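Ctr9 protein (Myceliophthora thermophila, PDB 6AF0) probably binds RNA polymerase II complexes as a tetratricopeptide-repeat subunit of the Paf1 transcription elongation complex, this chain being its helical-repeat portion. Local coordinates at residues I48-V53 with I67-R72; N61-A66 with L96-E101; R100-V105 with K116-Y121; I150-S155 with Y339-A344. One frame throughout, in Å; residues are numbered along the deposited sequence.

How the contacts relate
Contacts 1 to 4 lie in the N-terminal part of the chain. Contacts 1 and 2 share helix 63-76, and contacts 2 and 3 share helix 82-101 together with Arg100 and Glu101, while contact 3 touches contact 4 through residues 339-343. Contact 1 is buried, largely apolar and without a hydrogen bond across it. Contact 2 lies at the surface, where an aliphatic side chain on an indole face is accompanied by a separate, long salt bridge. Contact 3, partly buried, has one backbone hydrogen bond, from the first turn of a helix to the loop that precedes it. Contact 4 is again buried but is centred on a serine hydroxyl, and it joins segments far apart in sequence.

Contact 1: I48-V53 with I67-R72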
# COMPACT_ATOMS: atom_id res chain seq x y z
N ILE A 48 -46.66 58.57 1.22
CA ILE A 48 -46.85 57.81 2.46
C ILE A 48 -47.79 56.61 2.24
O ILE A 48 -47.52 55.51 2.71
CB ILE A 48 -47.37 58.71 3.60
CG1 ILE A 48 -47.73 57.88 4.83
CG2 ILE A 48 -48.59 59.50 3.17
CD1 ILE A 48 -47.62 58.65 6.12
N TYR A 49 -48.87 56.82 1.50
CA TYR A 49 -49.87 55.77 1.32
C TYR A 49 -49.28 54.60 0.55
O TYR A 49 -49.44 53.46 0.95
CB TYR A 49 -51.13 56.32 0.63
CG TYR A 49 -51.83 57.40 1.44
CD1 TYR A 49 -52.47 57.08 2.64
CD2 TYR A 49 -51.84 58.73 1.01
CE1 TYR A 49 -53.09 58.06 3.40
CE2 TYR A 49 -52.46 59.72 1.76
CZ TYR A 49 -53.09 59.37 2.96
OH TYR A 49 -53.72 60.31 3.72
N TRP A 50 -48.61 54.88 -0.56
CA TRP A 50 -47.90 53.86 -1.31
C TRP A 50 -47.00 53.00 -0.40
O TRP A 50 -47.05 51.78 -0.46
CB TRP A 50 -46.96 54.48 -2.34
CG TRP A 50 -47.58 55.15 -3.50
CD1 TRP A 50 -47.87 56.46 -3.61
CD2 TRP A 50 -47.91 54.56 -4.74
NE1 TRP A 50 -48.40 56.74 -4.84
CE2 TRP A 50 -48.43 55.58 -5.56
CE3 TRP A 50 -47.84 53.27 -5.24
CZ2 TRP A 50 -48.88 55.34 -6.84
CZ3 TRP A 50 -48.29 53.03 -6.51
CH2 TRP A 50 -48.80 54.06 -7.29
N MET A 51 -46.14 53.65 0.39
CA MET A 51 -45.23 52.97 1.29
C MET A 51 -45.99 52.20 2.37
O MET A 51 -45.71 51.02 2.60
CB MET A 51 -44.26 53.95 1.93
CG MET A 51 -43.17 54.42 0.99
SD MET A 51 -41.61 53.53 1.14
CE MET A 51 -40.98 54.31 2.64
N THR A 52 -46.96 52.84 3.01
CA THR A 52 -47.68 52.20 4.11
C THR A 52 -48.36 50.90 3.70
O THR A 52 -48.34 49.93 4.46
CB THR A 52 -48.75 53.13 4.71
OG1 THR A 52 -48.17 54.39 5.06
CG2 THR A 52 -49.35 52.52 5.98
N VAL A 53 -48.96 50.88 2.51
CA VAL A 53 -49.65 49.71 1.98
C VAL A 53 -48.64 48.70 1.50
O VAL A 53 -48.83 47.50 1.67
CB VAL A 53 -50.64 50.08 0.84
CG1 VAL A 53 -51.36 48.86 0.26
CG2 VAL A 53 -51.68 51.06 1.36
N ILE A 67 -43.46 45.10 -4.02
CA ILE A 67 -42.55 45.52 -5.09
C ILE A 67 -43.29 46.26 -6.22
O ILE A 67 -42.90 47.38 -6.62
CB ILE A 67 -41.78 44.34 -5.69
CG1 ILE A 67 -40.91 43.67 -4.61
CG2 ILE A 67 -40.92 44.80 -6.87
CD1 ILE A 67 -40.08 42.48 -5.07
N GLU A 68 -44.35 45.63 -6.72
CA GLU A 68 -45.18 46.16 -7.81
C GLU A 68 -45.73 47.53 -7.47
O GLU A 68 -45.64 48.46 -8.27
CB GLU A 68 -46.35 45.22 -8.12
CG GLU A 68 -46.05 44.08 -9.10
CD GLU A 68 -45.02 43.07 -8.60
OE1 GLU A 68 -43.97 43.47 -8.05
OE2 GLU A 68 -45.26 41.85 -8.79
N MET A 69 -46.31 47.66 -6.28
CA MET A 69 -46.78 48.95 -5.80
C MET A 69 -45.66 49.99 -5.85
O MET A 69 -45.83 51.04 -6.46
CB MET A 69 -47.29 48.82 -4.38
CG MET A 69 -48.63 48.15 -4.29
SD MET A 69 -49.55 48.68 -2.84
CE MET A 69 -49.50 50.45 -2.98
N LEU A 70 -44.52 49.70 -5.25
CA LEU A 70 -43.45 50.68 -5.20
C LEU A 70 -42.86 50.95 -6.58
O LEU A 70 -42.30 52.01 -6.81
CB LEU A 70 -42.35 50.26 -4.24
CG LEU A 70 -42.78 50.07 -2.79
CD1 LEU A 70 -41.54 49.81 -1.95
CD2 LEU A 70 -43.56 51.26 -2.25
N LEU A 71 -42.99 49.99 -7.50
CA LEU A 71 -42.53 50.20 -8.89
C LEU A 71 -43.36 51.28 -9.57
O LEU A 71 -42.83 52.19 -10.20
CB LEU A 71 -42.64 48.89 -9.68
CG LEU A 71 -41.39 48.38 -10.39
CD1 LEU A 71 -40.23 48.24 -9.43
CD2 LEU A 71 -41.68 47.05 -11.06
N ARG A 72 -44.66 51.16 -9.40
CA ARG A 72 -45.61 52.10 -9.97
C ARG A 72 -45.52 53.47 -9.29
O ARG A 72 -45.48 54.49 -9.97
CB ARG A 72 -47.01 51.53 -9.84
CG ARG A 72 -48.06 52.37 -10.54
CD ARG A 72 -49.38 51.63 -10.72
NE ARG A 72 -49.24 50.21 -11.03
CZ ARG A 72 -50.24 49.42 -11.43
NH1 ARG A 72 -51.47 49.89 -11.58
NH2 ARG A 72 -49.99 48.14 -11.66
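Trp50 and Val53 pack against Met69, Leu70 and Arg72 in a buried, largely apolar helix-to-helix contact between the consecutive helices 47-59 and 63-76. The short axis segments run antiparallel, 166° between their directions, with a closest approach of 9.4 Å. Trp50 does most of the reaching: its CG stands anti to the carbonyl carbon (chi1 -70°), and the six-membered part of the indole extends to the other helix. Its CE3 lies 4.0 Å from CE of Met69, while the far corner, CH2, meets CG of Arg72 at 3.7 Å; the indole and the Arg72 side chain cross at about a right angle. Met69, bent at its last torsion, lays its thioether between Trp50 and Val53, with SD 3.6 Å from CG1 of Val53. On another side, CD2 of Leu70 rests 4.0 Å from the carbonyl O of Trp50. Helix 34-42 adds to the packing through Cys37, which touches both Met69 and Arg72, and through Phe40, edge-to-face with Trp50. No hydrogen bond joins the two segments, and Trp50 NE1 is satisfied by Ser45 O, so the helices are held together here by the fit of thioether, indole and aliphatic surfaces.

Contact 2: N61-A66 with L96-E101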
# COMPACT_ATOMS: atom_id res chain seq x y z
N ASN A 61 -46.14 38.96 4.32
CA ASN A 61 -45.29 38.16 3.47
C ASN A 61 -45.58 38.26 2.00
O ASN A 61 -44.99 37.53 1.21
CB ASN A 61 -45.37 36.69 3.93
CG ASN A 61 -44.01 36.05 4.02
OD1 ASN A 61 -43.50 35.51 3.04
ND2 ASN A 61 -43.41 36.13 5.19
N LYS A 62 -46.47 39.17 1.61
CA LYS A 62 -46.75 39.38 0.18
C LYS A 62 -45.79 40.43 -0.40
O LYS A 62 -46.13 41.58 -0.60
CB LYS A 62 -48.22 39.74 -0.06
CG LYS A 62 -49.18 38.55 0.06
CD LYS A 62 -50.05 38.70 1.30
CE LYS A 62 -51.21 37.71 1.30
NZ LYS A 62 -51.84 37.63 2.66
N ILE A 63 -44.57 39.99 -0.67
CA ILE A 63 -43.44 40.86 -0.99
C ILE A 63 -43.51 41.40 -2.42
O ILE A 63 -43.17 42.57 -2.67
CB ILE A 63 -42.09 40.11 -0.81
CG1 ILE A 63 -41.97 39.51 0.58
CG2 ILE A 63 -40.89 41.01 -1.06
CD1 ILE A 63 -42.23 40.49 1.71
N ASP A 64 -43.93 40.55 -3.36
CA ASP A 64 -44.09 40.97 -4.76
C ASP A 64 -45.10 42.10 -4.93
O ASP A 64 -44.79 43.12 -5.51
CB ASP A 64 -44.51 39.79 -5.61
CG ASP A 64 -43.37 38.84 -5.86
OD1 ASP A 64 -42.30 39.29 -6.32
OD2 ASP A 64 -43.54 37.64 -5.59
N PHE A 65 -46.29 41.91 -4.38
CA PHE A 65 -47.26 42.98 -4.30
C PHE A 65 -46.62 44.30 -3.90
O PHE A 65 -46.78 45.34 -4.59
CB PHE A 65 -48.36 42.60 -3.29
CG PHE A 65 -49.33 41.56 -3.80
CD1 PHE A 65 -50.22 40.96 -2.94
CD2 PHE A 65 -49.35 41.18 -5.14
CE1 PHE A 65 -51.11 40.02 -3.38
CE2 PHE A 65 -50.23 40.22 -5.59
CZ PHE A 65 -51.12 39.64 -4.71
N ALA A 66 -45.87 44.26 -2.81
CA ALA A 66 -45.18 45.44 -2.32
C ALA A 66 -44.18 45.99 -3.34
O ALA A 66 -44.07 47.20 -3.52
CB ALA A 66 -44.50 45.13 -1.01
N LEU A 96 -33.52 42.31 -2.45
CA LEU A 96 -32.65 41.47 -1.64
C LEU A 96 -33.49 40.38 -0.96
O LEU A 96 -33.12 39.20 -1.02
CB LEU A 96 -31.84 42.29 -0.63
CG LEU A 96 -30.88 43.27 -1.28
CD1 LEU A 96 -30.13 44.08 -0.24
CD2 LEU A 96 -29.88 42.58 -2.19
N TRP A 97 -34.62 40.74 -0.36
CA TRP A 97 -35.50 39.72 0.20
C TRP A 97 -35.78 38.64 -0.86
O TRP A 97 -35.34 37.50 -0.71
CB TRP A 97 -36.80 40.32 0.71
CG TRP A 97 -37.77 39.33 1.24
CD1 TRP A 97 -38.29 38.24 0.60
CD2 TRP A 97 -38.38 39.38 2.52
NE1 TRP A 97 -39.18 37.59 1.42
CE2 TRP A 97 -39.25 38.27 2.61
CE3 TRP A 97 -38.27 40.24 3.61
CZ2 TRP A 97 -40.01 38.00 3.75
CZ3 TRP A 97 -39.03 39.97 4.75
CH2 TRP A 97 -39.89 38.86 4.81
N LYS A 98 -36.47 39.02 -1.93
CA LYS A 98 -36.82 38.08 -2.99
C LYS A 98 -35.61 37.28 -3.39
O LYS A 98 -35.72 36.10 -3.64
CB LYS A 98 -37.42 38.79 -4.22
CG LYS A 98 -38.88 39.19 -4.06
CD LYS A 98 -39.83 38.02 -3.77
CE LYS A 98 -39.87 37.02 -4.92
NZ LYS A 98 -40.58 35.74 -4.59
N SER A 99 -34.45 37.93 -3.44
CA SER A 99 -33.18 37.24 -3.70
C SER A 99 -32.97 36.09 -2.75
O SER A 99 -32.59 34.99 -3.20
CB SER A 99 -32.00 38.21 -3.57
OG SER A 99 -30.81 37.55 -3.18
N ARG A 100 -33.20 36.33 -1.46
CA ARG A 100 -32.93 35.33 -0.44
C ARG A 100 -33.77 34.06 -0.64
O ARG A 100 -33.22 32.96 -0.67
CB ARG A 100 -33.14 35.92 0.96
CG ARG A 100 -32.05 36.91 1.36
CD ARG A 100 -32.08 37.30 2.84
NE ARG A 100 -31.35 38.55 3.01
CZ ARG A 100 -31.89 39.77 3.02
NH1 ARG A 100 -33.21 39.95 2.92
NH2 ARG A 100 -31.08 40.81 3.15
N GLU A 101 -35.07 34.21 -0.82
CA GLU A 101 -35.97 33.08 -1.07
C GLU A 101 -35.87 32.44 -2.48
O GLU A 101 -36.52 31.43 -2.77
CB GLU A 101 -37.41 33.52 -0.81
CG GLU A 101 -37.75 33.72 0.66
CD GLU A 101 -39.20 34.11 0.89
OE1 GLU A 101 -40.02 34.05 -0.07
OE2 GLU A 101 -39.55 34.49 2.02
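Trp97 has CG anti to its backbone N (chi1 178°) and Ile63 has CG1 anti to its carbonyl carbon (chi1 -55°), and the two side chains meet at about a right angle between the start of helix 63-76 and the end of helix 82-101. CG1 of Ile63 sits over one face of the indole, 3.7 Å from the centroid of the five-membered ring, in a CH-pi contact. The neighbouring CD1 carries the cover on toward the six-membered ring, 3.8 Å from CE2 of Trp97. At the indole edge, ND2 of Asn61 comes to 4.1 Å from CZ2 of Trp97. From within its own helix, Trp97 NE1 gives a weak hydrogen bond to OE2 of Glu101, at 3.2 Å. An alanine in place of Trp97 would probably leave CG1 and CD1 of Ile63 without the ring face they rest on and Glu101 without this weak donor. The other branch of Ile63, CG2, slides past Lys98, 4.0 Å from its CG. Lys98 is bent in mid-chain and lies crosswise to Asp64, with NZ in a long salt bridge of 3.7 Å to OD2 of Asp64. Trp97 also packs on an acidic side chain of another protein's chain. The first turn of one helix beside the last turns of the next is consistent with a helical hairpin of the kind stacked in tetratricopeptide-type solenoids.

Contact 3: R100-V105 with K116-Y121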
# COMPACT_ATOMS: atom_id res chain seq x y z
N ARG A 100 -33.20 36.33 -1.46
CA ARG A 100 -32.93 35.33 -0.44
C ARG A 100 -33.77 34.06 -0.64
O ARG A 100 -33.22 32.96 -0.67
CB ARG A 100 -33.14 35.92 0.96
CG ARG A 100 -32.05 36.91 1.36
CD ARG A 100 -32.08 37.30 2.84
NE ARG A 100 -31.35 38.55 3.01
CZ ARG A 100 -31.89 39.77 3.02
NH1 ARG A 100 -33.21 39.95 2.92
NH2 ARG A 100 -31.08 40.81 3.15
N GLU A 101 -35.07 34.21 -0.82
CA GLU A 101 -35.97 33.08 -1.07
C GLU A 101 -35.87 32.44 -2.48
O GLU A 101 -36.52 31.43 -2.77
CB GLU A 101 -37.41 33.52 -0.81
CG GLU A 101 -37.75 33.72 0.66
CD GLU A 101 -39.20 34.11 0.89
OE1 GLU A 101 -40.02 34.05 -0.07
OE2 GLU A 101 -39.55 34.49 2.02
N ALA A 102 -35.04 33.00 -3.36
CA ALA A 102 -34.89 32.50 -4.73
C ALA A 102 -34.09 31.17 -4.83
O ALA A 102 -33.50 30.72 -3.86
CB ALA A 102 -34.23 33.57 -5.58
N PRO A 103 -34.09 30.55 -6.02
CA PRO A 103 -33.21 29.41 -6.34
C PRO A 103 -31.96 29.78 -7.14
O PRO A 103 -31.96 30.76 -7.87
CB PRO A 103 -34.08 28.55 -7.23
CG PRO A 103 -34.92 29.55 -7.97
CD PRO A 103 -35.16 30.70 -7.02
N ARG A 104 -30.90 29.00 -6.98
CA ARG A 104 -29.71 29.12 -7.81
C ARG A 104 -30.12 29.01 -9.27
O ARG A 104 -29.86 29.92 -10.06
CB ARG A 104 -28.72 28.00 -7.51
CG ARG A 104 -27.56 28.36 -6.59
CD ARG A 104 -26.46 27.30 -6.68
NE ARG A 104 -25.43 27.47 -5.66
CZ ARG A 104 -24.38 28.30 -5.73
NH1 ARG A 104 -24.19 29.07 -6.79
NH2 ARG A 104 -23.49 28.35 -4.73
N VAL A 105 -30.77 27.91 -9.63
CA VAL A 105 -31.32 27.74 -10.98
C VAL A 105 -32.75 27.19 -10.90
O VAL A 105 -33.10 26.47 -9.94
CB VAL A 105 -30.44 26.84 -11.86
CG1 VAL A 105 -30.76 27.07 -13.33
CG2 VAL A 105 -28.97 27.09 -11.61
N LYS A 116 -36.13 33.34 -12.57
CA LYS A 116 -36.56 33.92 -11.29
C LYS A 116 -35.43 33.79 -10.28
O LYS A 116 -35.63 33.94 -9.07
CB LYS A 116 -37.79 33.16 -10.78
CG LYS A 116 -38.04 31.87 -11.55
CD LYS A 116 -39.38 31.23 -11.24
CE LYS A 116 -40.16 30.95 -12.52
NZ LYS A 116 -41.63 31.02 -12.30
N THR A 117 -34.23 33.50 -10.80
CA THR A 117 -33.10 33.05 -10.01
C THR A 117 -32.58 34.13 -9.08
O THR A 117 -32.94 35.30 -9.17
CB THR A 117 -31.94 32.58 -10.92
OG1 THR A 117 -31.61 33.61 -11.86
CG2 THR A 117 -32.33 31.31 -11.66
N LYS A 118 -31.70 33.71 -8.18
CA LYS A 118 -31.07 34.62 -7.26
C LYS A 118 -30.40 35.71 -8.02
O LYS A 118 -30.53 36.88 -7.68
CB LYS A 118 -29.98 33.93 -6.45
CG LYS A 118 -30.33 32.55 -5.99
CD LYS A 118 -29.66 32.21 -4.67
CE LYS A 118 -30.71 31.68 -3.72
NZ LYS A 118 -30.20 31.75 -2.34
N GLU A 119 -29.64 35.33 -9.04
CA GLU A 119 -28.87 36.32 -9.79
C GLU A 119 -29.78 37.32 -10.50
O GLU A 119 -29.37 38.44 -10.79
CB GLU A 119 -27.93 35.68 -10.81
CG GLU A 119 -26.78 36.61 -11.25
CD GLU A 119 -25.67 36.78 -10.20
OE1 GLU A 119 -25.32 35.79 -9.52
OE2 GLU A 119 -25.14 37.91 -10.06
N TYR A 120 -31.00 36.90 -10.79
CA TYR A 120 -31.99 37.80 -11.34
C TYR A 120 -32.33 38.94 -10.38
O TYR A 120 -32.19 40.12 -10.72
CB TYR A 120 -33.23 37.00 -11.70
CG TYR A 120 -34.38 37.84 -12.18
CD1 TYR A 120 -34.34 38.43 -13.43
CD2 TYR A 120 -35.50 38.03 -11.38
CE1 TYR A 120 -35.38 39.19 -13.89
CE2 TYR A 120 -36.55 38.80 -11.83
CZ TYR A 120 -36.48 39.37 -13.08
OH TYR A 120 -37.52 40.14 -13.52
N TYR A 121 -32.78 38.57 -9.18
CA TYR A 121 -33.11 39.55 -8.12
C TYR A 121 -31.87 40.39 -7.71
O TYR A 121 -31.98 41.58 -7.39
CB TYR A 121 -33.73 38.85 -6.91
CG TYR A 121 -35.06 38.19 -7.20
CD1 TYR A 121 -36.14 38.94 -7.63
CD2 TYR A 121 -35.24 36.83 -7.03
CE1 TYR A 121 -37.37 38.34 -7.90
CE2 TYR A 121 -36.46 36.22 -7.29
CZ TYR A 121 -37.52 36.99 -7.73
OH TYR A 121 -38.72 36.37 -7.98
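Ala102 and Pro103 run extended just beyond helix 82-101 and lie beside Thr117 and Lys118, where helix 118-135 starts. The CA atoms of Ala102 and Lys118 are 5.0 Å apart. A single backbone hydrogen bond crosses the gap, from Lys118 N to Pro103 O at 3.0 Å with an angle of 152° at the hydrogen. The same oxygen also receives a CA-H...O contact from Thr117. Thr117, at the N-cap position, holds CG2 anti to its carbonyl carbon, and that methyl packs 3.8 Å from CA of Val105. CB of Ala102 faces the helix start and meets the edge of the Tyr121 ring in its plane, 3.7 Å from CD2. The Lys118 chain bends twice and folds back over the loop backbone, passing the Pro103 carbonyl and bringing CE to the O of Ala102. Its NZ continues to Asp341, with which it makes a long, weak ion pair. An alanine in place of Lys118 would keep the backbone bond but would probably strip the aliphatic cover from the Pro103 and Ala102 carbonyls and deprive Asp341 of that distant charge. The loop is also tied elsewhere, Arg104 sharing backbone hydrogen bonds with Gln338. What results is a long loop between consecutive helices 82-101 and 118-135, whose two ends are joined by one backbone hydrogen bond: the extended exit of one helix offers a carbonyl to the first-turn N-H of the next, a group that has no acceptor within its own helix turn.

Contact 4: I150-S155 with Y339-A344; sequences ILLKAS and YTDVNA
Ser155 OG stands over the peptide carbonyl of Asp341, 75° out of its plane, and donates a hydrogen bond of 2.6 Å to Asp341 O. The C=O...donor angle is 104°, so the hydroxyl sits above the flat group and well off the line of its bond. The hydroxyl gets there because OG is anti to the Ser155 backbone N (chi1 -180°). OG also lies 3.3 Å from CB of Asp341. In the Asp341 carboxylate, OD1 comes only loosely near Leu152, and OD2 makes a long, weak ion pair with Lys118 NZ. At the other end of the loop the Asn343 amide comes near the helix end, but ND2 gives its hydrogen bond to Gln157 O, just past Ser155. A chain of another protein packs beside this junction: apolar side chains there meet Ser155 and Asp341, and an acidic one lies on Leu152. The contact joins the C-terminal end of helix 140-155 to the loop between helices 326-338 and 343-360, bringing together parts of the helical array 184 residues apart. Helix 168-188 packs on Ile150 and Leu151, helix 118-135 on Lys153, and Tyr339 and Thr340 touch Pro310 at the start of helix 310-322.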
# COMPACT_ATOMS: atom_id res chain seq x y z
N ILE A 150 -23.23 42.96 -1.93
CA ILE A 150 -21.94 42.45 -2.29
C ILE A 150 -21.75 41.08 -1.64
O ILE A 150 -21.30 40.14 -2.29
CB ILE A 150 -20.82 43.44 -1.93
CG1 ILE A 150 -20.98 44.74 -2.75
CG2 ILE A 150 -19.44 42.84 -2.20
CD1 ILE A 150 -20.00 45.83 -2.39
N LEU A 151 -22.14 40.95 -0.38
CA LEU A 151 -22.09 39.65 0.31
C LEU A 151 -22.88 38.57 -0.43
O LEU A 151 -22.35 37.51 -0.78
CB LEU A 151 -22.64 39.75 1.73
CG LEU A 151 -21.79 40.43 2.82
CD1 LEU A 151 -22.57 40.42 4.12
CD2 LEU A 151 -20.40 39.82 3.02
N LEU A 152 -24.15 38.83 -0.67
CA LEU A 152 -24.99 37.91 -1.40
C LEU A 152 -24.46 37.52 -2.79
O LEU A 152 -24.66 36.40 -3.25
CB LEU A 152 -26.38 38.50 -1.56
CG LEU A 152 -27.16 38.80 -0.29
CD1 LEU A 152 -28.43 39.51 -0.66
CD2 LEU A 152 -27.51 37.54 0.44
N LYS A 153 -23.80 38.45 -3.46
CA LYS A 153 -23.21 38.16 -4.76
C LYS A 153 -21.92 37.38 -4.55
O LYS A 153 -21.61 36.45 -5.28
CB LYS A 153 -22.94 39.47 -5.54
CG LYS A 153 -23.35 39.44 -7.02
CD LYS A 153 -23.72 40.82 -7.58
CE LYS A 153 -22.65 41.86 -7.28
NZ LYS A 153 -22.92 43.18 -7.90
N ALA A 154 -21.16 37.74 -3.52
CA ALA A 154 -19.86 37.13 -3.29
C ALA A 154 -19.97 35.67 -2.95
O ALA A 154 -19.11 34.89 -3.34
CB ALA A 154 -19.13 37.85 -2.17
N SER A 155 -21.01 35.30 -2.20
CA SER A 155 -21.24 33.89 -1.83
C SER A 155 -21.53 32.98 -3.04
O SER A 155 -21.21 31.78 -3.04
CB SER A 155 -22.36 33.78 -0.81
OG SER A 155 -22.58 32.42 -0.43
N TYR A 339 -31.49 25.84 -3.43
CA TYR A 339 -31.71 27.09 -2.68
C TYR A 339 -30.53 27.66 -1.88
O TYR A 339 -30.73 28.34 -0.89
CB TYR A 339 -32.91 26.90 -1.74
CG TYR A 339 -34.25 26.94 -2.42
CD1 TYR A 339 -34.44 27.60 -3.64
CD2 TYR A 339 -35.36 26.37 -1.83
CE1 TYR A 339 -35.67 27.66 -4.25
CE2 TYR A 339 -36.60 26.43 -2.45
CZ TYR A 339 -36.74 27.07 -3.65
OH TYR A 339 -37.97 27.13 -4.26
N THR A 340 -29.30 27.43 -2.33
CA THR A 340 -28.14 27.73 -1.50
C THR A 340 -27.20 28.79 -2.06
O THR A 340 -26.80 28.72 -3.21
CB THR A 340 -27.27 26.49 -1.28
OG1 THR A 340 -28.12 25.37 -1.04
CG2 THR A 340 -26.41 26.67 -0.08
N ASP A 341 -26.82 29.73 -1.21
CA ASP A 341 -25.81 30.72 -1.54
C ASP A 341 -24.42 30.08 -1.46
O ASP A 341 -23.46 30.56 -2.05
CB ASP A 341 -25.87 31.91 -0.55
CG ASP A 341 -27.16 32.76 -0.68
OD1 ASP A 341 -27.25 33.59 -1.63
OD2 ASP A 341 -28.05 32.65 0.19
N VAL A 342 -24.32 28.99 -0.70
CA VAL A 342 -23.06 28.39 -0.27
C VAL A 342 -22.68 27.17 -1.10
O VAL A 342 -23.48 26.27 -1.29
CB VAL A 342 -23.17 27.92 1.21
CG1 VAL A 342 -21.81 27.49 1.77
CG2 VAL A 342 -23.75 29.01 2.08
N ASN A 343 -21.44 27.12 -1.55
CA ASN A 343 -20.99 25.98 -2.36
C ASN A 343 -20.91 24.69 -1.54
O ASN A 343 -21.34 23.62 -1.99
CB ASN A 343 -19.65 26.28 -3.04
CG ASN A 343 -19.72 27.50 -3.96
OD1 ASN A 343 -20.70 27.70 -4.71
ND2 ASN A 343 -18.68 28.32 -3.91
N ALA A 344 -20.36 24.80 -0.33
CA ALA A 344 -20.17 23.64 0.56
C ALA A 344 -21.45 22.85 0.70
O ALA A 344 -21.44 21.60 0.65
CB ALA A 344 -19.70 24.09 1.94